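Local coordinates for lipoxygenase (PDB 5EK8), which is a 9R-lipoxygenase with a non-heme iron centre, and probably inserts molecular oxygen into polyunsaturated fatty acids, at residues 361-366 / 567-572; 366-371 / 393-398; 388-393 / 561-566; 627-632 / 662-667. All coordinates share one frame; numbering follows the deposited sequence.

Interaction 1 (361-366 / 567-572); sequences AKAHVQ and TLWHTW. With FE2 (Fe (II) ion), chain B.
His364 and His570 meet at the iron(II) ion of the lipoxygenase active site. The NE2 atoms of His364 and His570 each lie 2.5 Å from the iron. The rings form an offset edge-to-face pair, with the edge of His570 turned toward the face of His364 and the planes at 80°. The other residues of the metal site are His359, Asn574 and the C-terminal Ile668. On the far side of its ring, His364 ND1 is hydrogen-bonded to Asn398, which fixes the ring rotation. Next to the two histidines, Ala363 CB lies at the edge of two rings, 4.0 Å from Trp569 CD1 and 4.1 Å from His570 CD2. Further out, the Lys362 chain crosses the Trp569 side chain at about a right angle, with CD 3.6 Å from Trp569 CZ2. Glu358 takes both polar ends, pairing with Lys362 NZ and bonding Trp569 NE1. A wider pi-type turn at 361-365 interrupts the regular helix in this region. The short segments 361-366 and 567-572, on helices 337-377 and 549-574, run at 121° to each other. Helix 421-432 packs on Ala361 and Val365, and helix 451-473 on Leu568 and Trp572.

Interaction 2 (366-371 / 393-398); sequences QMEQYA and SIININ
The carboxylate of Glu368 and the amide of Asn398 meet through one oxygen and one N-H, their planes 30° apart. The contact joins two helices of the helical lipoxygenase domain, 337-377 and 394-404. Asn398 ND2 donates to Glu368 OE2 at 2.6 Å, with an N-H...O angle of 166°. The acceptor lies in the amide plane. The donor reaches OE2 on its anti side, some way out of the carboxylate plane. The other oxygen, Glu368 OE1, sits 3.7 Å from Ile395 CG2. With CG anti to the backbone N (chi1 173°) and the chain extended beyond it, the Glu368 carboxylate reaches Asn398. The two side chains pass alongside each other, pointing opposite ways. Glu368 OE2 also forms a salt bridge with Arg173, and OE1 accepts from Ile174 N, so the carboxylate is held at both oxygens. This grip probably steadies the Asn398 amide, whose OD1 serves an iron ligand as a second-shell partner. Ile394 supplies the apolar half of the contact. Its CD1 lies 3.7 Å from Met367 CB and packs near the Glu368 backbone N. The rest of Met367 runs on to His565 and Thr566 of helix 549-574. Next along, Ile394 CG2 rests 3.6 Å from Ala371 CB.

Interaction 3 (388-393 / 561-566); sequences TPHLKS and HIIFHT
His390 and Leu391 both have CG anti to the carbonyl carbon (chi1 -52° and -74°), and both side chains meet helix 549-574. Thr566 has OG1 between its backbone N and carbonyl carbon, where it lies 3.3 Å from His390 CB. This is helix-to-helix packing in the helical lipoxygenase domain: the C-terminal end of helix 383-391 lies against the middle of helix 549-574. The imidazole of His390 has Ile563 CG2 over one face, and His390 CD2 is 3.8 Å from Ile563 CG1. His390 ND1 is hydrogen-bonded to Thr664 O. Leu391 crosses Ile562 at about a right angle, and Ile562 CG2 lies 3.9 Å from Leu391 CG. Thr566 CG2 lies 3.4 Å from His390 O and 4.0 Å from Leu391 CD2. An alanine in place of Thr566 would probably open a gap beside His390 and Leu391 and cost Ile562 O one of its two donors. That carbonyl takes both Thr566 N and Thr566 OG1, the hydroxyl sitting above the carbonyl plane. One residue earlier, His561 O accepts from His565 N and also from His565 ND1, which lies over the centre of the His561 ring and 3.0 Å from His561 O.

Interaction 4 (627-632 / 662-667); sequences GLLVKN and IRTLIN
Leu629 lies against Ile662, Arg663 and Thr664 along the whole of its side chain. Its CB is 3.8 Å from Ile662 O. CG, anti to the carbonyl carbon (chi1 -73°), sits 3.9 Å from Arg663 O and equally close to Ile662 O. At the tip the branches divide. Leu629 CD1 meets Ile662 CG2 at 3.7 Å, while Leu629 CD2 approaches Thr664 OG1 at 3.5 Å and touches Thr664 CA and CG2. An alanine here would probably leave Ile662 CG2 and the Thr664 side chain facing a gap, and would take packing away from Leu641 and Leu645. The backbones run antiparallel through a single beta bridge, with Leu628 and Arg663 as its non-hydrogen-bonded pair. Two bonds flank it: Thr664 N to Gly627 O at 2.8 Å, and Leu629 N to Ile662 O at 3.0 Å. Leu665 CD2 comes 4.0 Å from Gly627 CA. The Arg663 chain extends away from the bridge, with NH2 bonded to Ile624 O and NE in a salt bridge with Asp575. The bridge thus ties the C-terminal tail, which leads to the iron ligand Ile668, to the loop between helices 608-623 and 639-647. Helix 639-647 covers Leu629, and helix 549-574 lies beside Arg663 and Ile666.

In the fold
All four contacts cluster around the buried iron, with centres 9 to 15 Å apart. Interactions 1 and 2 lie about 5 Å from the centre of the chain and share helix 337-377 and Gln366. Interactions 1 and 3 share helix 549-574. Interaction 3 brings in helix 383-391, which lies between helices 337-377 and 394-404, the two used by interaction 2. Along the chain, interactions 2 and 3 are nested within the loop closed by interaction 1 and cross each other, while interaction 4 follows all three. Its tail segment, 662-667, touches each of the others. The arrangement packs the helices bearing the iron ligands together and brings the chain's last residue to the metal.

Interaction 1 (361-366 / 567-572)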
loop_
_atom_site.group_PDB
_atom_site.type_symbol
_atom_site.label_atom_id
_atom_site.label_comp_id
_atom_site.label_asym_id
_atom_site.label_seq_id
_atom_site.Cartn_x
_atom_site.Cartn_y
_atom_site.Cartn_z
ATOM N N ALA A 361 6.643 -3.865 0.393
ATOM C CA ALA A 361 6.311 -5.110 -0.285
ATOM C C ALA A 361 4.983 -5.693 0.187
ATOM O O ALA A 361 4.078 -5.918 -0.620
ATOM C CB ALA A 361 7.417 -6.121 -0.092
ATOM N N LYS A 362 4.873 -5.942 1.489
ATOM C CA LYS A 362 3.724 -6.664 2.038
ATOM C C LYS A 362 2.436 -5.852 2.034
ATOM O O LYS A 362 1.350 -6.405 1.864
ATOM C CB LYS A 362 4.017 -7.137 3.463
ATOM C CG LYS A 362 2.917 -8.023 4.042
ATOM C CD LYS A 362 3.233 -8.487 5.461
ATOM C CE LYS A 362 4.515 -9.300 5.514
ATOM N NZ LYS A 362 4.746 -9.889 6.857
ATOM N N ALA A 363 2.547 -4.544 2.226
ATOM C CA ALA A 363 1.351 -3.714 2.289
ATOM C C ALA A 363 1.005 -3.111 0.931
ATOM O O ALA A 363 -0.067 -3.371 0.393
ATOM C CB ALA A 363 1.517 -2.624 3.324
ATOM N N HIS A 364 1.910 -2.314 0.377
ATOM C CA HIS A 364 1.612 -1.576 -0.845
ATOM C C HIS A 364 1.457 -2.479 -2.059
ATOM O O HIS A 364 0.371 -2.591 -2.645
ATOM C CB HIS A 364 2.709 -0.549 -1.119
ATOM C CG HIS A 364 2.696 0.614 -0.181
ATOM N ND1 HIS A 364 2.089 1.815 -0.488
ATOM C CD2 HIS A 364 3.207 0.763 1.063
ATOM C CE1 HIS A 364 2.233 2.653 0.521
ATOM N NE2 HIS A 364 2.911 2.037 1.476
ATOM N N VAL A 365 2.559 -3.116 -2.434
ATOM C CA VAL A 365 2.591 -3.942 -3.624
ATOM C C VAL A 365 1.562 -5.067 -3.565
ATOM O O VAL A 365 0.817 -5.275 -4.521
ATOM C CB VAL A 365 3.984 -4.540 -3.843
ATOM C CG1 VAL A 365 3.996 -5.387 -5.111
ATOM C CG2 VAL A 365 5.021 -3.432 -3.914
ATOM N N GLN A 366 1.506 -5.782 -2.448
ATOM C CA GLN A 366 0.609 -6.925 -2.363
ATOM C C GLN A 366 -0.855 -6.507 -2.496
ATOM O O GLN A 366 -1.674 -7.259 -3.021
ATOM C CB GLN A 366 0.813 -7.694 -1.055
ATOM C CG GLN A 366 0.043 -9.011 -1.029
ATOM C CD GLN A 366 -0.030 -9.658 0.342
ATOM O OE1 GLN A 366 -0.734 -10.657 0.527
ATOM N NE2 GLN A 366 0.698 -9.102 1.309
ATOM N N THR A 567 -6.001 -1.921 6.289
ATOM C CA THR A 567 -6.333 -1.119 7.465
ATOM C C THR A 567 -5.287 -1.246 8.574
ATOM O O THR A 567 -4.314 -0.498 8.591
ATOM C CB THR A 567 -7.710 -1.500 8.034
ATOM O OG1 THR A 567 -7.702 -2.877 8.425
ATOM C CG2 THR A 567 -8.794 -1.272 6.996
ATOM N N LEU A 568 -5.481 -2.194 9.488
ATOM C CA LEU A 568 -4.605 -2.315 10.653
ATOM C C LEU A 568 -3.124 -2.525 10.330
ATOM O O LEU A 568 -2.278 -1.859 10.911
ATOM C CB LEU A 568 -5.070 -3.452 11.561
ATOM C CG LEU A 568 -4.123 -3.680 12.744
ATOM C CD1 LEU A 568 -4.050 -2.430 13.621
ATOM C CD2 LEU A 568 -4.521 -4.899 13.565
ATOM N N TRP A 569 -2.804 -3.450 9.432
ATOM C CA TRP A 569 -1.405 -3.762 9.153
ATOM C C TRP A 569 -0.637 -2.551 8.649
ATOM O O TRP A 569 0.387 -2.172 9.224
ATOM C CB TRP A 569 -1.285 -4.900 8.134
ATOM C CG TRP A 569 0.141 -5.167 7.764
ATOM C CD1 TRP A 569 0.762 -4.842 6.591
ATOM C CD2 TRP A 569 1.139 -5.780 8.588
ATOM N NE1 TRP A 569 2.083 -5.229 6.631
ATOM C CE2 TRP A 569 2.336 -5.811 7.844
ATOM C CE3 TRP A 569 1.135 -6.315 9.879
ATOM C CZ2 TRP A 569 3.514 -6.357 8.350
ATOM C CZ3 TRP A 569 2.307 -6.862 10.377
ATOM C CH2 TRP A 569 3.478 -6.875 9.616
ATOM N N HIS A 570 -1.126 -1.953 7.572
ATOM C CA HIS A 570 -0.464 -0.793 7.007
ATOM C C HIS A 570 -0.433 0.355 8.004
ATOM O O HIS A 570 0.543 1.087 8.066
ATOM C CB HIS A 570 -1.144 -0.344 5.717
ATOM C CG HIS A 570 -0.611 0.949 5.187
ATOM N ND1 HIS A 570 -1.204 2.161 5.454
ATOM C CD2 HIS A 570 0.481 1.217 4.434
ATOM C CE1 HIS A 570 -0.508 3.125 4.875
ATOM N NE2 HIS A 570 0.516 2.579 4.250
ATOM N N THR A 571 -1.506 0.508 8.776
ATOM C CA THR A 571 -1.550 1.505 9.840
ATOM C C THR A 571 -0.366 1.318 10.768
ATOM O O THR A 571 0.387 2.251 11.046
ATOM C CB THR A 571 -2.848 1.412 10.673
ATOM O OG1 THR A 571 -3.952 1.896 9.904
ATOM C CG2 THR A 571 -2.727 2.238 11.939
ATOM N N TRP A 572 -0.205 0.084 11.224
ATOM C CA TRP A 572 0.803 -0.256 12.208
ATOM C C TRP A 572 2.198 -0.010 11.675
ATOM O O TRP A 572 3.020 0.611 12.346
ATOM C CB TRP A 572 0.668 -1.711 12.632
ATOM C CG TRP A 572 1.474 -2.044 13.844
ATOM C CD1 TRP A 572 2.839 -2.136 13.934
ATOM C CD2 TRP A 572 0.964 -2.345 15.143
ATOM N NE1 TRP A 572 3.206 -2.476 15.215
ATOM C CE2 TRP A 572 2.074 -2.608 15.977
ATOM C CE3 TRP A 572 -0.324 -2.418 15.686
ATOM C CZ2 TRP A 572 1.934 -2.936 17.318
ATOM C CZ3 TRP A 572 -0.463 -2.745 17.021
ATOM C CH2 TRP A 572 0.663 -2.997 17.825
HETATM FE FE FE2 B . 2.738 3.440 3.513
#

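Interaction 2 (366-371 / 393-398)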
loop_
_atom_site.group_PDB
_atom_site.type_symbol
_atom_site.label_atom_id
_atom_site.label_comp_id
_atom_site.label_asym_id
_atom_site.label_seq_id
_atom_site.Cartn_x
_atom_site.Cartn_y
_atom_site.Cartn_z
ATOM N N GLN A 366 1.506 -5.782 -2.448
ATOM C CA GLN A 366 0.609 -6.925 -2.363
ATOM C C GLN A 366 -0.855 -6.507 -2.496
ATOM O O GLN A 366 -1.674 -7.259 -3.021
ATOM C CB GLN A 366 0.813 -7.694 -1.055
ATOM C CG GLN A 366 0.043 -9.011 -1.029
ATOM C CD GLN A 366 -0.030 -9.658 0.342
ATOM O OE1 GLN A 366 -0.734 -10.657 0.527
ATOM N NE2 GLN A 366 0.698 -9.102 1.309
ATOM N N MET A 367 -1.185 -5.303 -2.040
ATOM C CA MET A 367 -2.577 -4.864 -2.058
ATOM C C MET A 367 -2.962 -4.155 -3.357
ATOM O O MET A 367 -4.147 -4.089 -3.701
ATOM C CB MET A 367 -2.866 -3.957 -0.862
ATOM C CG MET A 367 -2.873 -4.670 0.490
ATOM S SD MET A 367 -4.118 -5.971 0.634
ATOM C CE MET A 367 -3.117 -7.445 0.441
ATOM N N GLU A 368 -1.977 -3.634 -4.088
ATOM C CA GLU A 368 -2.293 -2.970 -5.353
ATOM C C GLU A 368 -2.978 -3.920 -6.340
ATOM O O GLU A 368 -3.878 -3.512 -7.073
ATOM C CB GLU A 368 -1.042 -2.365 -6.005
ATOM C CG GLU A 368 -1.318 -1.815 -7.408
ATOM C CD GLU A 368 -0.429 -0.656 -7.807
ATOM O OE1 GLU A 368 -0.690 -0.054 -8.871
ATOM O OE2 GLU A 368 0.523 -0.341 -7.067
ATOM N N GLN A 369 -2.568 -5.188 -6.347
ATOM C CA GLN A 369 -3.131 -6.166 -7.279
ATOM C C GLN A 369 -4.613 -6.388 -6.987
ATOM O O GLN A 369 -5.449 -6.457 -7.906
ATOM C CB GLN A 369 -2.357 -7.491 -7.216
ATOM C CG GLN A 369 -2.432 -8.250 -5.903
ATOM C CD GLN A 369 -1.455 -9.420 -5.837
ATOM O OE1 GLN A 369 -1.162 -10.065 -6.849
ATOM N NE2 GLN A 369 -0.943 -9.696 -4.637
ATOM N N TYR A 370 -4.937 -6.462 -5.699
ATOM C CA TYR A 370 -6.315 -6.599 -5.271
ATOM C C TYR A 370 -7.100 -5.353 -5.616
ATOM O O TYR A 370 -8.266 -5.439 -5.989
ATOM C CB TYR A 370 -6.393 -6.869 -3.778
ATOM C CG TYR A 370 -5.858 -8.217 -3.389
ATOM C CD1 TYR A 370 -6.585 -9.378 -3.656
ATOM C CD2 TYR A 370 -4.634 -8.337 -2.751
ATOM C CE1 TYR A 370 -6.099 -10.624 -3.298
ATOM C CE2 TYR A 370 -4.139 -9.571 -2.394
ATOM C CZ TYR A 370 -4.874 -10.711 -2.668
ATOM O OH TYR A 370 -4.367 -11.930 -2.296
ATOM N N ALA A 371 -6.463 -4.192 -5.489
ATOM C CA ALA A 371 -7.111 -2.939 -5.868
ATOM C C ALA A 371 -7.501 -2.946 -7.344
ATOM O O ALA A 371 -8.681 -2.812 -7.690
ATOM C CB ALA A 371 -6.207 -1.756 -5.569
ATOM N N SER A 393 -7.388 4.579 -3.809
ATOM C CA SER A 393 -6.280 5.531 -3.688
ATOM C C SER A 393 -4.873 4.922 -3.602
ATOM O O SER A 393 -3.889 5.655 -3.684
ATOM C CB SER A 393 -6.505 6.443 -2.473
ATOM O OG SER A 393 -7.663 7.245 -2.644
ATOM N N ILE A 394 -4.762 3.601 -3.462
ATOM C CA ILE A 394 -3.449 2.982 -3.263
ATOM C C ILE A 394 -2.582 3.056 -4.525
ATOM O O ILE A 394 -1.347 3.150 -4.442
ATOM C CB ILE A 394 -3.576 1.511 -2.795
ATOM C CG1 ILE A 394 -2.243 1.010 -2.240
ATOM C CG2 ILE A 394 -4.069 0.605 -3.910
ATOM C CD1 ILE A 394 -2.305 -0.422 -1.731
ATOM N N ILE A 395 -3.228 3.057 -5.687
ATOM C CA ILE A 395 -2.512 3.173 -6.951
ATOM C C ILE A 395 -1.738 4.489 -7.000
ATOM O O ILE A 395 -0.608 4.545 -7.500
ATOM C CB ILE A 395 -3.474 3.081 -8.156
ATOM C CG1 ILE A 395 -4.650 4.050 -7.991
ATOM C CG2 ILE A 395 -3.983 1.650 -8.326
ATOM C CD1 ILE A 395 -5.490 4.203 -9.235
ATOM N N ASN A 396 -2.350 5.534 -6.448
ATOM C CA ASN A 396 -1.750 6.858 -6.405
ATOM C C ASN A 396 -0.458 6.864 -5.598
ATOM O O ASN A 396 0.582 7.326 -6.074
ATOM C CB ASN A 396 -2.734 7.874 -5.815
ATOM C CG ASN A 396 -4.036 7.959 -6.598
ATOM O OD1 ASN A 396 -4.035 7.994 -7.833
ATOM N ND2 ASN A 396 -5.160 7.979 -5.881
ATOM N N ILE A 397 -0.524 6.339 -4.378
ATOM C CA ILE A 397 0.628 6.397 -3.488
ATOM C C ILE A 397 1.742 5.481 -3.983
ATOM O O ILE A 397 2.919 5.817 -3.855
ATOM C CB ILE A 397 0.258 6.046 -2.022
ATOM C CG1 ILE A 397 1.475 6.215 -1.110
ATOM C CG2 ILE A 397 -0.303 4.647 -1.900
ATOM C CD1 ILE A 397 2.086 7.608 -1.144
ATOM N N ASN A 398 1.386 4.342 -4.570
ATOM C CA ASN A 398 2.418 3.470 -5.125
ATOM C C ASN A 398 3.118 4.122 -6.320
ATOM O O ASN A 398 4.357 4.093 -6.433
ATOM C CB ASN A 398 1.820 2.124 -5.524
ATOM C CG ASN A 398 1.459 1.275 -4.327
ATOM O OD1 ASN A 398 1.776 1.625 -3.188
ATOM N ND2 ASN A 398 0.798 0.147 -4.575
#

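Interaction 3 (388-393 / 561-566)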
loop_
_atom_site.group_PDB
_atom_site.type_symbol
_atom_site.label_atom_id
_atom_site.label_comp_id
_atom_site.label_asym_id
_atom_site.label_seq_id
_atom_site.Cartn_x
_atom_site.Cartn_y
_atom_site.Cartn_z
ATOM N N THR A 388 -13.943 -1.742 -2.013
ATOM C CA THR A 388 -13.450 -0.491 -2.597
ATOM C C THR A 388 -12.919 0.574 -1.609
ATOM O O THR A 388 -11.870 1.167 -1.873
ATOM C CB THR A 388 -14.532 0.175 -3.475
ATOM O OG1 THR A 388 -15.817 0.008 -2.869
ATOM C CG2 THR A 388 -14.557 -0.458 -4.853
ATOM N N PRO A 389 -13.620 0.828 -0.477
ATOM C CA PRO A 389 -13.098 1.889 0.401
ATOM C C PRO A 389 -11.725 1.586 1.006
ATOM O O PRO A 389 -11.020 2.506 1.413
ATOM C CB PRO A 389 -14.154 1.982 1.507
ATOM C CG PRO A 389 -14.833 0.670 1.498
ATOM C CD PRO A 389 -14.870 0.260 0.060
ATOM N N HIS A 390 -11.353 0.313 1.059
ATOM C CA HIS A 390 -10.062 -0.074 1.609
ATOM C C HIS A 390 -8.989 -0.168 0.527
ATOM O O HIS A 390 -7.797 -0.090 0.815
ATOM C CB HIS A 390 -10.182 -1.408 2.346
ATOM C CG HIS A 390 -11.285 -1.438 3.355
ATOM N ND1 HIS A 390 -11.260 -0.683 4.510
ATOM C CD2 HIS A 390 -12.452 -2.125 3.384
ATOM C CE1 HIS A 390 -12.359 -0.906 5.203
ATOM N NE2 HIS A 390 -13.100 -1.779 4.542
ATOM N N LEU A 391 -9.418 -0.335 -0.719
ATOM C CA LEU A 391 -8.486 -0.497 -1.830
ATOM C C LEU A 391 -8.343 0.773 -2.655
ATOM O O LEU A 391 -7.495 0.850 -3.542
ATOM C CB LEU A 391 -8.927 -1.655 -2.729
ATOM C CG LEU A 391 -8.686 -3.056 -2.163
ATOM C CD1 LEU A 391 -9.427 -4.103 -2.970
ATOM C CD2 LEU A 391 -7.200 -3.368 -2.130
ATOM N N LYS A 392 -9.161 1.776 -2.356
ATOM C CA LYS A 392 -9.101 3.020 -3.108
ATOM C C LYS A 392 -7.804 3.780 -2.829
ATOM O O LYS A 392 -7.180 3.599 -1.783
ATOM C CB LYS A 392 -10.315 3.905 -2.803
ATOM C CG LYS A 392 -10.554 4.223 -1.336
ATOM C CD LYS A 392 -10.945 5.695 -1.171
ATOM C CE LYS A 392 -11.854 5.941 0.035
ATOM N NZ LYS A 392 -11.245 5.608 1.352
ATOM N N SER A 393 -7.388 4.579 -3.809
ATOM C CA SER A 393 -6.280 5.531 -3.688
ATOM C C SER A 393 -4.873 4.922 -3.602
ATOM O O SER A 393 -3.889 5.655 -3.684
ATOM C CB SER A 393 -6.505 6.443 -2.473
ATOM O OG SER A 393 -7.663 7.245 -2.644
ATOM N N HIS A 561 -8.416 -10.921 4.435
ATOM C CA HIS A 561 -7.014 -10.645 4.137
ATOM C C HIS A 561 -6.804 -9.197 3.675
ATOM O O HIS A 561 -6.020 -8.434 4.269
ATOM C CB HIS A 561 -6.523 -11.626 3.068
ATOM C CG HIS A 561 -5.040 -11.632 2.880
ATOM N ND1 HIS A 561 -4.173 -12.177 3.804
ATOM C CD2 HIS A 561 -4.266 -11.166 1.872
ATOM C CE1 HIS A 561 -2.931 -12.042 3.374
ATOM N NE2 HIS A 561 -2.960 -11.434 2.200
ATOM N N ILE A 562 -7.526 -8.835 2.616
ATOM C CA ILE A 562 -7.480 -7.495 2.044
ATOM C C ILE A 562 -7.735 -6.424 3.097
ATOM O O ILE A 562 -6.915 -5.522 3.290
ATOM C CB ILE A 562 -8.513 -7.337 0.909
ATOM C CG1 ILE A 562 -8.157 -8.249 -0.266
ATOM C CG2 ILE A 562 -8.599 -5.881 0.458
ATOM C CD1 ILE A 562 -9.257 -8.354 -1.311
ATOM N N ILE A 563 -8.868 -6.542 3.786
ATOM C CA ILE A 563 -9.243 -5.557 4.791
ATOM C C ILE A 563 -8.186 -5.467 5.881
ATOM O O ILE A 563 -7.824 -4.372 6.309
ATOM C CB ILE A 563 -10.608 -5.880 5.427
ATOM C CG1 ILE A 563 -11.720 -5.750 4.386
ATOM C CG2 ILE A 563 -10.887 -4.943 6.589
ATOM C CD1 ILE A 563 -13.087 -6.125 4.905
ATOM N N PHE A 564 -7.671 -6.615 6.309
ATOM C CA PHE A 564 -6.671 -6.631 7.371
ATOM C C PHE A 564 -5.432 -5.856 6.982
ATOM O O PHE A 564 -4.935 -5.041 7.760
ATOM C CB PHE A 564 -6.269 -8.055 7.747
ATOM C CG PHE A 564 -5.273 -8.119 8.874
ATOM C CD1 PHE A 564 -3.906 -8.165 8.622
ATOM C CD2 PHE A 564 -5.704 -8.121 10.192
ATOM C CE1 PHE A 564 -2.993 -8.222 9.663
ATOM C CE2 PHE A 564 -4.796 -8.182 11.238
ATOM C CZ PHE A 564 -3.438 -8.228 10.972
ATOM N N HIS A 565 -4.927 -6.101 5.780
ATOM C CA HIS A 565 -3.673 -5.462 5.407
ATOM C C HIS A 565 -3.827 -4.015 4.951
ATOM O O HIS A 565 -2.889 -3.230 5.067
ATOM C CB HIS A 565 -2.970 -6.292 4.340
ATOM C CG HIS A 565 -2.409 -7.569 4.878
ATOM N ND1 HIS A 565 -3.160 -8.720 4.997
ATOM C CD2 HIS A 565 -1.189 -7.863 5.387
ATOM C CE1 HIS A 565 -2.418 -9.674 5.528
ATOM N NE2 HIS A 565 -1.218 -9.180 5.775
ATOM N N THR A 566 -5.004 -3.652 4.453
ATOM C CA THR A 566 -5.224 -2.280 4.010
ATOM C C THR A 566 -5.551 -1.350 5.175
ATOM O O THR A 566 -5.412 -0.132 5.060
ATOM C CB THR A 566 -6.357 -2.193 2.977
ATOM O OG1 THR A 566 -7.512 -2.879 3.479
ATOM C CG2 THR A 566 -5.917 -2.806 1.658
#

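Interaction 4 (627-632 / 662-667)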
loop_
_atom_site.group_PDB
_atom_site.type_symbol
_atom_site.label_atom_id
_atom_site.label_comp_id
_atom_site.label_asym_id
_atom_site.label_seq_id
_atom_site.Cartn_x
_atom_site.Cartn_y
_atom_site.Cartn_z
ATOM N N GLY A 627 -8.139 9.508 6.346
ATOM C CA GLY A 627 -8.761 8.231 6.047
ATOM C C GLY A 627 -8.671 7.253 7.204
ATOM O O GLY A 627 -7.811 6.368 7.222
ATOM N N LEU A 628 -9.562 7.426 8.177
ATOM C CA LEU A 628 -9.622 6.563 9.352
ATOM C C LEU A 628 -10.998 5.916 9.460
ATOM O O LEU A 628 -12.013 6.536 9.136
ATOM C CB LEU A 628 -9.308 7.353 10.624
ATOM C CG LEU A 628 -7.996 8.140 10.625
ATOM C CD1 LEU A 628 -8.231 9.577 11.071
ATOM C CD2 LEU A 628 -6.956 7.466 11.504
ATOM N N LEU A 629 -11.021 4.665 9.911
ATOM C CA LEU A 629 -12.254 3.888 9.997
ATOM C C LEU A 629 -13.329 4.577 10.833
ATOM O O LEU A 629 -14.468 4.729 10.385
ATOM C CB LEU A 629 -11.968 2.499 10.576
ATOM C CG LEU A 629 -11.246 1.498 9.672
ATOM C CD1 LEU A 629 -11.040 0.195 10.411
ATOM C CD2 LEU A 629 -12.025 1.269 8.381
ATOM N N VAL A 630 -12.966 4.989 12.045
ATOM C CA VAL A 630 -13.921 5.627 12.947
ATOM C C VAL A 630 -14.382 6.972 12.401
ATOM O O VAL A 630 -15.579 7.224 12.295
ATOM C CB VAL A 630 -13.334 5.838 14.360
ATOM C CG1 VAL A 630 -14.357 6.518 15.263
ATOM C CG2 VAL A 630 -12.893 4.509 14.957
ATOM N N LYS A 631 -13.425 7.826 12.051
ATOM C CA LYS A 631 -13.736 9.159 11.542
ATOM C C LYS A 631 -14.558 9.098 10.256
ATOM O O LYS A 631 -15.425 9.947 10.031
ATOM C CB LYS A 631 -12.451 9.955 11.305
ATOM C CG LYS A 631 -12.671 11.457 11.137
ATOM C CD LYS A 631 -11.347 12.208 11.098
ATOM C CE LYS A 631 -11.553 13.712 11.126
ATOM N NZ LYS A 631 -12.361 14.194 9.970
ATOM N N ASN A 632 -14.279 8.089 9.430
ATOM C CA ASN A 632 -14.992 7.851 8.173
ATOM C C ASN A 632 -15.176 9.110 7.331
ATOM O O ASN A 632 -16.272 9.386 6.850
ATOM C CB ASN A 632 -16.360 7.215 8.450
ATOM C CG ASN A 632 -16.977 6.585 7.208
ATOM O OD1 ASN A 632 -16.279 6.272 6.240
ATOM N ND2 ASN A 632 -18.292 6.399 7.233
ATOM N N ILE A 662 -6.873 3.875 13.570
ATOM C CA ILE A 662 -6.813 2.833 12.554
ATOM C C ILE A 662 -7.243 3.377 11.196
ATOM O O ILE A 662 -8.390 3.792 11.021
ATOM C CB ILE A 662 -7.701 1.634 12.926
ATOM C CG1 ILE A 662 -7.232 1.020 14.247
ATOM C CG2 ILE A 662 -7.677 0.596 11.817
ATOM C CD1 ILE A 662 -8.112 -0.096 14.759
ATOM N N ARG A 663 -6.324 3.360 10.237
ATOM C CA ARG A 663 -6.593 3.906 8.909
ATOM C C ARG A 663 -7.532 3.014 8.106
ATOM O O ARG A 663 -7.562 1.802 8.295
ATOM C CB ARG A 663 -5.286 4.110 8.139
ATOM C CG ARG A 663 -4.335 5.131 8.750
ATOM C CD ARG A 663 -3.067 5.221 7.926
ATOM N NE ARG A 663 -2.173 6.295 8.350
ATOM C CZ ARG A 663 -2.145 7.508 7.807
ATOM N NH1 ARG A 663 -2.981 7.824 6.825
ATOM N NH2 ARG A 663 -1.284 8.411 8.265
ATOM N N THR A 664 -8.298 3.630 7.213
ATOM C CA THR A 664 -9.260 2.920 6.376
ATOM C C THR A 664 -8.569 2.276 5.177
ATOM O O THR A 664 -8.950 1.195 4.717
ATOM C CB THR A 664 -10.374 3.874 5.867
ATOM O OG1 THR A 664 -11.114 4.397 6.976
ATOM C CG2 THR A 664 -11.327 3.155 4.931
ATOM N N LEU A 665 -7.532 2.942 4.687
ATOM C CA LEU A 665 -6.932 2.574 3.415
ATOM C C LEU A 665 -5.436 2.852 3.386
ATOM O O LEU A 665 -4.843 3.285 4.377
ATOM C CB LEU A 665 -7.619 3.331 2.273
ATOM C CG LEU A 665 -7.233 4.801 2.043
ATOM C CD1 LEU A 665 -7.963 5.366 0.836
ATOM C CD2 LEU A 665 -7.490 5.678 3.264
ATOM N N ILE A 666 -4.833 2.586 2.234
ATOM C CA ILE A 666 -3.437 2.913 1.993
ATOM C C ILE A 666 -3.355 4.050 0.985
ATOM O O ILE A 666 -3.571 3.838 -0.206
ATOM C CB ILE A 666 -2.645 1.693 1.464
ATOM C CG1 ILE A 666 -2.798 0.503 2.419
ATOM C CG2 ILE A 666 -1.183 2.063 1.242
ATOM C CD1 ILE A 666 -2.066 -0.742 1.990
ATOM N N ASN A 667 -3.065 5.256 1.464
ATOM C CA ASN A 667 -2.870 6.401 0.579
ATOM C C ASN A 667 -1.663 7.217 0.994
ATOM O O ASN A 667 -1.476 8.336 0.530
ATOM C CB ASN A 667 -4.114 7.294 0.540
ATOM C CG ASN A 667 -4.584 7.711 1.921
ATOM O OD1 ASN A 667 -3.924 7.446 2.929
ATOM N ND2 ASN A 667 -5.737 8.373 1.972
#